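Local atomic coordinates of protein (CD58) (Homo sapiens, PDB entry 1CCZ), a protein that acts as a cell-surface adhesion ligand, recognised by the lymphocyte receptor CD2 through its CD2-binding immunoglobulin-like domain. Residues L23-Q31 with S70-P80; W143-K151 with S162-P170. One frame throughout, in Å; residues are numbered along the deposited sequence.

Interaction 1: L23-Q31 with S70-P80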
loop_
_atom_site.group_PDB
_atom_site.type_symbol
_atom_site.label_atom_id
_atom_site.label_comp_id
_atom_site.label_asym_id
_atom_site.label_seq_id
_atom_site.Cartn_x
_atom_site.Cartn_y
_atom_site.Cartn_z
ATOM N N LEU A 23 26.667 -9.368 -8.755
ATOM C CA LEU A 23 26.146 -9.607 -10.079
ATOM C C LEU A 23 27.021 -8.830 -11.043
ATOM O O LEU A 23 27.492 -7.747 -10.703
ATOM C CB LEU A 23 24.712 -9.091 -10.148
ATOM C CG LEU A 23 23.681 -9.962 -9.419
ATOM C CD1 LEU A 23 23.962 -9.992 -7.921
ATOM C CD2 LEU A 23 22.281 -9.418 -9.688
ATOM N N LYS A 24 27.265 -9.378 -12.229
ATOM C CA LYS A 24 28.050 -8.651 -13.211
ATOM C C LYS A 24 27.047 -7.839 -14.002
ATOM O O LYS A 24 27.283 -6.680 -14.320
ATOM C CB LYS A 24 28.799 -9.593 -14.153
ATOM C CG LYS A 24 30.275 -9.705 -13.851
ATOM C CD LYS A 24 30.496 -10.734 -12.755
ATOM C CE LYS A 24 31.766 -10.461 -11.953
ATOM N NZ LYS A 24 32.913 -9.985 -12.802
ATOM N N GLU A 25 25.921 -8.463 -14.324
ATOM C CA GLU A 25 24.870 -7.804 -15.073
ATOM C C GLU A 25 23.527 -8.153 -14.451
ATOM O O GLU A 25 23.390 -9.179 -13.789
ATOM C CB GLU A 25 24.903 -8.243 -16.532
ATOM C CG GLU A 25 26.230 -7.962 -17.213
ATOM C CD GLU A 25 26.259 -8.473 -18.637
ATOM O OE1 GLU A 25 26.473 -9.695 -18.833
ATOM O OE2 GLU A 25 26.054 -7.660 -19.566
ATOM N N VAL A 26 22.539 -7.281 -14.645
ATOM C CA VAL A 26 21.209 -7.510 -14.096
ATOM C C VAL A 26 20.195 -6.808 -14.964
ATOM O O VAL A 26 20.467 -5.747 -15.507
ATOM C CB VAL A 26 21.082 -6.999 -12.620
ATOM C CG1 VAL A 26 21.285 -5.525 -12.547
ATOM C CG2 VAL A 26 19.716 -7.312 -12.088
ATOM N N LEU A 27 19.031 -7.417 -15.124
ATOM C CA LEU A 27 17.970 -6.826 -15.925
ATOM C C LEU A 27 16.644 -6.884 -15.134
ATOM O O LEU A 27 16.308 -7.922 -14.537
ATOM C CB LEU A 27 17.813 -7.589 -17.243
ATOM C CG LEU A 27 16.682 -7.157 -18.176
ATOM C CD1 LEU A 27 16.887 -5.718 -18.618
ATOM C CD2 LEU A 27 16.652 -8.060 -19.389
ATOM N N TRP A 28 15.917 -5.762 -15.115
ATOM C CA TRP A 28 14.638 -5.684 -14.427
ATOM C C TRP A 28 13.570 -5.422 -15.456
ATOM O O TRP A 28 13.728 -4.551 -16.341
ATOM C CB TRP A 28 14.630 -4.552 -13.411
ATOM C CG TRP A 28 15.248 -4.942 -12.128
ATOM C CD1 TRP A 28 16.543 -4.739 -11.748
ATOM C CD2 TRP A 28 14.595 -5.582 -11.017
ATOM N NE1 TRP A 28 16.738 -5.205 -10.472
ATOM C CE2 TRP A 28 15.562 -5.728 -9.998
ATOM C CE3 TRP A 28 13.290 -6.042 -10.787
ATOM C CZ2 TRP A 28 15.267 -6.316 -8.761
ATOM C CZ3 TRP A 28 12.997 -6.629 -9.557
ATOM C CH2 TRP A 28 13.983 -6.759 -8.560
ATOM N N LYS A 29 12.484 -6.191 -15.350
ATOM C CA LYS A 29 11.364 -6.049 -16.261
ATOM C C LYS A 29 10.081 -5.836 -15.473
ATOM O O LYS A 29 9.947 -6.325 -14.351
ATOM C CB LYS A 29 11.215 -7.298 -17.127
ATOM C CG LYS A 29 12.246 -7.426 -18.235
ATOM C CD LYS A 29 12.173 -8.807 -18.865
ATOM C CE LYS A 29 13.018 -8.899 -20.136
ATOM N NZ LYS A 29 13.006 -10.280 -20.713
ATOM N N LYS A 30 9.167 -5.081 -16.075
ATOM C CA LYS A 30 7.846 -4.794 -15.514
ATOM C C LYS A 30 6.969 -5.526 -16.513
ATOM O O LYS A 30 6.723 -5.036 -17.620
ATOM C CB LYS A 30 7.559 -3.299 -15.559
ATOM C CG LYS A 30 6.154 -2.896 -15.127
ATOM C CD LYS A 30 5.968 -1.401 -15.342
ATOM C CE LYS A 30 4.799 -0.846 -14.559
ATOM N NZ LYS A 30 3.539 -1.088 -15.300
ATOM N N GLN A 31 6.518 -6.711 -16.122
ATOM C CA GLN A 31 5.734 -7.536 -17.016
ATOM C C GLN A 31 6.794 -8.050 -17.989
ATOM O O GLN A 31 7.741 -8.726 -17.585
ATOM C CB GLN A 31 4.686 -6.701 -17.771
ATOM C CG GLN A 31 3.338 -6.566 -17.063
ATOM C CD GLN A 31 2.747 -7.906 -16.630
ATOM O OE1 GLN A 31 3.459 -8.786 -16.125
ATOM N NE2 GLN A 31 1.436 -8.066 -16.823
ATOM N N SER A 70 0.273 3.505 -12.379
ATOM C CA SER A 70 0.672 2.689 -13.519
ATOM C C SER A 70 1.827 1.759 -13.126
ATOM O O SER A 70 2.045 0.723 -13.759
ATOM C CB SER A 70 1.075 3.587 -14.690
ATOM O OG SER A 70 1.669 4.788 -14.230
ATOM N N ASP A 71 2.542 2.126 -12.061
ATOM C CA ASP A 71 3.658 1.326 -11.565
ATOM C C ASP A 71 3.236 0.032 -10.905
ATOM O O ASP A 71 4.070 -0.835 -10.642
ATOM C CB ASP A 71 4.480 2.118 -10.569
ATOM C CG ASP A 71 5.258 3.209 -11.220
ATOM O OD1 ASP A 71 5.473 3.132 -12.449
ATOM O OD2 ASP A 71 5.654 4.144 -10.508
ATOM N N GLU A 72 1.950 -0.097 -10.610
ATOM C CA GLU A 72 1.453 -1.317 -9.984
ATOM C C GLU A 72 1.570 -2.430 -11.011
ATOM O O GLU A 72 0.969 -2.364 -12.087
ATOM C CB GLU A 72 -0.005 -1.167 -9.581
ATOM C CG GLU A 72 -0.576 -2.445 -9.026
ATOM C CD GLU A 72 -1.778 -2.196 -8.146
ATOM O OE1 GLU A 72 -1.762 -1.208 -7.383
ATOM O OE2 GLU A 72 -2.735 -2.991 -8.221
ATOM N N ASP A 73 2.316 -3.468 -10.674
ATOM C CA ASP A 73 2.523 -4.523 -11.645
ATOM C C ASP A 73 3.454 -5.567 -11.078
ATOM O O ASP A 73 3.914 -5.465 -9.937
ATOM C CB ASP A 73 3.183 -3.914 -12.884
ATOM C CG ASP A 73 2.630 -4.451 -14.162
ATOM O OD1 ASP A 73 2.181 -5.618 -14.172
ATOM O OD2 ASP A 73 2.645 -3.701 -15.160
ATOM N N GLU A 74 3.723 -6.581 -11.887
ATOM C CA GLU A 74 4.665 -7.598 -11.497
ATOM C C GLU A 74 5.993 -7.208 -12.137
ATOM O O GLU A 74 6.028 -6.789 -13.295
ATOM C CB GLU A 74 4.253 -8.955 -12.014
ATOM C CG GLU A 74 4.945 -10.050 -11.252
ATOM C CD GLU A 74 5.320 -11.211 -12.120
ATOM O OE1 GLU A 74 5.036 -11.176 -13.336
ATOM O OE2 GLU A 74 5.906 -12.166 -11.573
ATOM N N TYR A 75 7.072 -7.329 -11.371
ATOM C CA TYR A 75 8.411 -7.002 -11.839
ATOM C C TYR A 75 9.249 -8.247 -11.640
ATOM O O TYR A 75 9.080 -8.981 -10.655
ATOM C CB TYR A 75 9.018 -5.853 -11.034
ATOM C CG TYR A 75 8.364 -4.511 -11.263
ATOM C CD1 TYR A 75 7.071 -4.244 -10.777
ATOM C CD2 TYR A 75 9.034 -3.497 -11.954
ATOM C CE1 TYR A 75 6.463 -2.995 -10.972
ATOM C CE2 TYR A 75 8.438 -2.247 -12.154
ATOM C CZ TYR A 75 7.152 -2.008 -11.656
ATOM O OH TYR A 75 6.576 -0.775 -11.827
ATOM N N GLU A 76 10.157 -8.480 -12.585
ATOM C CA GLU A 76 11.026 -9.646 -12.527
ATOM C C GLU A 76 12.491 -9.241 -12.738
ATOM O O GLU A 76 12.806 -8.399 -13.580
ATOM C CB GLU A 76 10.589 -10.660 -13.597
ATOM C CG GLU A 76 9.074 -10.803 -13.741
ATOM C CD GLU A 76 8.460 -9.805 -14.731
ATOM O OE1 GLU A 76 9.170 -9.380 -15.667
ATOM O OE2 GLU A 76 7.263 -9.443 -14.581
ATOM N N MET A 77 13.372 -9.837 -11.950
ATOM C CA MET A 77 14.796 -9.572 -12.043
ATOM C C MET A 77 15.505 -10.771 -12.627
ATOM O O MET A 77 15.221 -11.899 -12.236
ATOM C CB MET A 77 15.376 -9.323 -10.654
ATOM C CG MET A 77 16.808 -8.821 -10.666
ATOM S SD MET A 77 17.930 -9.856 -9.697
ATOM C CE MET A 77 18.164 -11.186 -10.872
ATOM N N GLU A 78 16.411 -10.553 -13.567
ATOM C CA GLU A 78 17.168 -11.678 -14.085
ATOM C C GLU A 78 18.620 -11.303 -14.165
ATOM O O GLU A 78 18.959 -10.138 -14.424
ATOM C CB GLU A 78 16.678 -12.128 -15.451
ATOM C CG GLU A 78 16.387 -11.052 -16.416
ATOM C CD GLU A 78 16.021 -11.632 -17.760
ATOM O OE1 GLU A 78 16.902 -12.265 -18.370
ATOM O OE2 GLU A 78 14.863 -11.474 -18.209
ATOM N N SER A 79 19.468 -12.294 -13.907
ATOM C CA SER A 79 20.916 -12.132 -13.935
ATOM C C SER A 79 21.464 -13.444 -14.495
ATOM O O SER A 79 20.948 -14.507 -14.164
ATOM C CB SER A 79 21.436 -11.898 -12.527
ATOM O OG SER A 79 22.752 -11.385 -12.573
ATOM N N PRO A 80 22.521 -13.390 -15.338
ATOM C CA PRO A 80 23.089 -14.608 -15.931
ATOM C C PRO A 80 23.416 -15.767 -14.999
ATOM O O PRO A 80 23.095 -16.911 -15.318
ATOM C CB PRO A 80 24.320 -14.106 -16.678
ATOM C CG PRO A 80 24.008 -12.676 -16.980
ATOM C CD PRO A 80 23.255 -12.191 -15.774
#
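M77 lies over one face of the W28 indole: its CB stands 3.4 Å from the centroid of the W28 six-membered ring, 8° off the normal, and its CG comes 3.4 Å from W28 CE2. The turn about CB-CG (chi2 -124°) leaves SD oblique to the ring, a Met-aromatic contact, and V26 crosses M77 at about a right angle, its CG2 against M77 CG. Farther along the face of the sheet that W28 and M77 occupy, K30 runs beside Y75 and places its CG over the phenol. With CG anti to the backbone N (chi1 174°), K30 passes the ring until NZ makes a hydrogen bond to S70 O at 2.8 Å and a salt bridge to D73 OD2 at 2.8 Å, through the anti lone pair. Strands 26-30 and 73-78 are the antiparallel C and F strands of an immunoglobulin V-type domain, and M77 stands where such domains usually carry the F-strand cysteine. Y75 forms the tyrosine corner, its OH 2.8 Å from D71 O, in the carbonyl plane on a lone pair. On the opposite face of the sheet L27 and E78 lie side by side, and K29 NZ makes a weak salt bridge, 3.3 Å, to E78 OE2. Backbone bonds join L27 with E78 and K29 with E76, and S79 OG donates to E25 O at 2.6 Å. Behind these, G60 O accepts from W28 NE1, and R52 salt-bridges D71.

Interaction 2: W143-K151 with S162-P170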
loop_
_atom_site.group_PDB
_atom_site.type_symbol
_atom_site.label_atom_id
_atom_site.label_comp_id
_atom_site.label_asym_id
_atom_site.label_seq_id
_atom_site.Cartn_x
_atom_site.Cartn_y
_atom_site.Cartn_z
ATOM N N TRP A 143 -26.451 1.110 16.961
ATOM C CA TRP A 143 -25.933 0.882 18.300
ATOM C C TRP A 143 -26.940 0.329 19.305
ATOM O O TRP A 143 -28.155 0.516 19.183
ATOM C CB TRP A 143 -25.247 2.153 18.847
ATOM C CG TRP A 143 -26.160 3.312 19.161
ATOM C CD1 TRP A 143 -26.978 3.446 20.259
ATOM C CD2 TRP A 143 -26.327 4.513 18.389
ATOM N NE1 TRP A 143 -27.641 4.650 20.215
ATOM C CE2 TRP A 143 -27.266 5.330 19.083
ATOM C CE3 TRP A 143 -25.778 4.980 17.184
ATOM C CZ2 TRP A 143 -27.670 6.588 18.610
ATOM C CZ3 TRP A 143 -26.175 6.233 16.713
ATOM C CH2 TRP A 143 -27.117 7.023 17.428
ATOM N N THR A 144 -26.414 -0.374 20.294
ATOM C CA THR A 144 -27.248 -0.953 21.326
ATOM C C THR A 144 -27.094 -0.119 22.589
ATOM O O THR A 144 -28.008 -0.053 23.403
ATOM C CB THR A 144 -26.842 -2.413 21.598
ATOM O OG1 THR A 144 -25.576 -2.460 22.280
ATOM C CG2 THR A 144 -26.727 -3.166 20.291
ATOM N N ASN A 145 -25.939 0.527 22.739
ATOM C CA ASN A 145 -25.676 1.360 23.907
ATOM C C ASN A 145 -24.695 2.490 23.597
ATOM O O ASN A 145 -23.993 2.459 22.580
ATOM C CB ASN A 145 -25.109 0.516 25.037
ATOM C CG ASN A 145 -23.655 0.210 24.847
ATOM O OD1 ASN A 145 -22.796 0.975 25.265
ATOM N ND2 ASN A 145 -23.363 -0.916 24.207
ATOM N N LEU A 146 -24.649 3.484 24.488
ATOM C CA LEU A 146 -23.760 4.623 24.327
ATOM C C LEU A 146 -22.913 4.819 25.574
ATOM O O LEU A 146 -22.645 5.939 25.988
ATOM C CB LEU A 146 -24.573 5.880 24.018
ATOM C CG LEU A 146 -25.315 5.797 22.674
ATOM C CD1 LEU A 146 -26.135 7.044 22.467
ATOM C CD2 LEU A 146 -24.329 5.626 21.532
ATOM N N ARG A 147 -22.479 3.719 26.167
ATOM C CA ARG A 147 -21.664 3.786 27.370
ATOM C C ARG A 147 -20.224 4.238 27.110
ATOM O O ARG A 147 -19.499 4.597 28.036
ATOM C CB ARG A 147 -21.649 2.422 28.064
ATOM C CG ARG A 147 -22.985 1.999 28.654
ATOM C CD ARG A 147 -22.801 0.779 29.553
ATOM N NE ARG A 147 -22.444 -0.422 28.794
ATOM C CZ ARG A 147 -23.325 -1.196 28.155
ATOM N NH1 ARG A 147 -24.627 -0.904 28.175
ATOM N NH2 ARG A 147 -22.904 -2.263 27.482
ATOM N N ALA A 148 -19.796 4.193 25.854
ATOM C CA ALA A 148 -18.446 4.622 25.510
ATOM C C ALA A 148 -18.465 5.282 24.138
ATOM O O ALA A 148 -19.384 5.076 23.357
ATOM C CB ALA A 148 -17.505 3.438 25.499
ATOM N N PRO A 149 -17.475 6.135 23.853
ATOM C CA PRO A 149 -17.455 6.775 22.535
ATOM C C PRO A 149 -17.119 5.738 21.460
ATOM O O PRO A 149 -16.700 4.627 21.767
ATOM C CB PRO A 149 -16.365 7.840 22.657
ATOM C CG PRO A 149 -15.525 7.417 23.803
ATOM C CD PRO A 149 -16.377 6.589 24.722
ATOM N N PHE A 150 -17.321 6.102 20.200
ATOM C CA PHE A 150 -17.011 5.207 19.094
ATOM C C PHE A 150 -15.699 5.613 18.444
ATOM O O PHE A 150 -15.390 6.801 18.337
ATOM C CB PHE A 150 -18.110 5.277 18.053
ATOM C CG PHE A 150 -19.366 4.606 18.474
ATOM C CD1 PHE A 150 -19.520 3.236 18.308
ATOM C CD2 PHE A 150 -20.400 5.342 19.041
ATOM C CE1 PHE A 150 -20.692 2.600 18.700
ATOM C CE2 PHE A 150 -21.586 4.718 19.442
ATOM C CZ PHE A 150 -21.729 3.340 19.269
ATOM N N LYS A 151 -14.915 4.630 18.029
ATOM C CA LYS A 151 -13.673 4.918 17.346
ATOM C C LYS A 151 -13.777 4.218 16.010
ATOM O O LYS A 151 -14.154 3.037 15.932
ATOM C CB LYS A 151 -12.471 4.377 18.091
ATOM C CG LYS A 151 -11.169 4.519 17.325
ATOM C CD LYS A 151 -10.020 4.217 18.262
ATOM C CE LYS A 151 -8.689 4.205 17.542
ATOM N NZ LYS A 151 -8.276 2.830 17.138
ATOM N N SER A 162 -7.601 7.416 12.397
ATOM C CA SER A 162 -8.848 7.148 13.075
ATOM C C SER A 162 -9.468 8.423 13.608
ATOM O O SER A 162 -8.853 9.488 13.634
ATOM C CB SER A 162 -8.621 6.138 14.192
ATOM O OG SER A 162 -7.649 6.624 15.078
ATOM N N GLU A 163 -10.726 8.306 13.986
ATOM C CA GLU A 163 -11.467 9.415 14.533
ATOM C C GLU A 163 -12.224 8.810 15.696
ATOM O O GLU A 163 -12.594 7.643 15.661
ATOM C CB GLU A 163 -12.449 9.967 13.499
ATOM C CG GLU A 163 -13.336 11.094 14.017
ATOM C CD GLU A 163 -12.518 12.267 14.529
ATOM O OE1 GLU A 163 -11.942 12.184 15.644
ATOM O OE2 GLU A 163 -12.441 13.281 13.807
ATOM N N MET A 164 -12.424 9.591 16.741
ATOM C CA MET A 164 -13.166 9.107 17.884
ATOM C C MET A 164 -14.252 10.143 18.174
ATOM O O MET A 164 -13.981 11.338 18.164
ATOM C CB MET A 164 -12.228 8.949 19.069
ATOM C CG MET A 164 -12.906 8.315 20.246
ATOM S SD MET A 164 -11.738 7.782 21.471
ATOM C CE MET A 164 -11.492 6.024 20.995
ATOM N N GLU A 165 -15.486 9.699 18.399
ATOM C CA GLU A 165 -16.569 10.638 18.677
ATOM C C GLU A 165 -17.550 10.115 19.710
ATOM O O GLU A 165 -17.815 8.920 19.768
ATOM C CB GLU A 165 -17.355 10.961 17.403
ATOM C CG GLU A 165 -16.557 11.632 16.287
ATOM C CD GLU A 165 -16.000 12.996 16.665
ATOM O OE1 GLU A 165 -16.471 13.620 17.645
ATOM O OE2 GLU A 165 -15.072 13.448 15.970
ATOM N N VAL A 166 -18.086 11.019 20.527
ATOM C CA VAL A 166 -19.099 10.663 21.519
ATOM C C VAL A 166 -20.442 10.985 20.838
ATOM O O VAL A 166 -20.623 12.087 20.307
ATOM C CB VAL A 166 -18.968 11.526 22.834
ATOM C CG1 VAL A 166 -20.093 11.187 23.811
ATOM C CG2 VAL A 166 -17.656 11.281 23.489
ATOM N N VAL A 167 -21.365 10.024 20.814
ATOM C CA VAL A 167 -22.688 10.253 20.213
ATOM C C VAL A 167 -23.558 11.072 21.180
ATOM O O VAL A 167 -23.682 10.733 22.361
ATOM C CB VAL A 167 -23.406 8.913 19.882
ATOM C CG1 VAL A 167 -24.815 9.177 19.414
ATOM C CG2 VAL A 167 -22.623 8.163 18.819
ATOM N N ASN A 168 -24.154 12.147 20.675
ATOM C CA ASN A 168 -24.990 13.040 21.486
ATOM C C ASN A 168 -26.458 12.906 21.079
ATOM O O ASN A 168 -26.911 13.562 20.134
ATOM C CB ASN A 168 -24.497 14.496 21.297
ATOM C CG ASN A 168 -25.449 15.541 21.868
ATOM O OD1 ASN A 168 -25.972 15.382 22.970
ATOM N ND2 ASN A 168 -25.662 16.619 21.120
ATOM N N CYS A 169 -27.188 12.055 21.799
ATOM C CA CYS A 169 -28.606 11.803 21.531
ATOM C C CYS A 169 -29.446 11.858 22.816
ATOM O O CYS A 169 -28.981 11.479 23.909
ATOM C CB CYS A 169 -28.797 10.423 20.888
ATOM S SG CYS A 169 -28.222 10.254 19.167
ATOM N N PRO A 170 -30.712 12.300 22.693
ATOM C CA PRO A 170 -31.589 12.388 23.866
ATOM C C PRO A 170 -31.780 10.990 24.432
ATOM O O PRO A 170 -31.854 10.026 23.664
ATOM C CB PRO A 170 -32.891 12.952 23.313
ATOM C CG PRO A 170 -32.576 13.449 21.955
ATOM C CD PRO A 170 -31.395 12.706 21.455
HETATM O O HOH W 1 -20.765 7.498 22.276
#
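F150 and E165 face each other as an antiparallel hydrogen-bonded pair, each backbone N 2.9 Å from the other residue's O: F150 N to E165 O, and E165 N to F150 O. K151 and M164 follow as a non-hydrogen-bonded pair. Past P149 and V166 the chains part, and a water bridges the gap, donating to A148 O, which also accepts from Q126 NE2, and accepting from V167 N.

V167 is the hub of the side-chain packing. Its two methyls diverge from CB, CG1 trans to N and CG2 trans to the carbonyl carbon, and so reach different aromatics: V167 CG1 lies 3.7 Å from W143 CH2, and V167 CG2 3.6 Å from F150 CD2. L146 crosses V167 at about a right angle, its CD2 3.8 Å from V167 CB. That same CD2 rests over one face of the W143 indole, toward its rim, and meets the F150 ring at its edge, in plane. C169 SG approaches W143 obliquely, 3.7 Å from W143 CZ2, a sulfur-aromatic contact made by one half of the disulfide to C105. On the other face of the hairpin M164 curls its methyl against K151, CE to K151 CB being a tight 3.5 Å, while P149 CB sits 3.4 Å from E165 O. Within 143-151, N145 OD1 accepts from R147 N in an Asx turn.

This is the open end of a hairpin in an immunoglobulin C2-set domain. Strand 121-126 flanks 150-156 on its other side, where Y125 takes a cation-pi contact from K151, whereas L110 of strand 109-113 and W103 of strand 100-104 pack against the W143 and V167 cluster.

In the fold
From the N terminus, interaction 1 comes first: segment 23-31 is met again by 70-80 after 38 intervening residues that hold strands 33-39, 42-45, 53-55 and 62-64. It therefore closes a long loop and joins two neighbouring central strands of the six-stranded sheet. The chain then continues through strand 86-93 into the second domain. There interaction 2 closes a much shorter loop, ten residues around a hairpin turn, pairing 159-165, an edge strand of the four-stranded sheet, with 150-156 and tying down the C-terminal tail. The two closures run in series, neither nested nor crossed. Interactions 1 and 2 lie on opposite sides of the chain's centre, their centres about 50 Å apart and their nearest atoms about 22 Å apart.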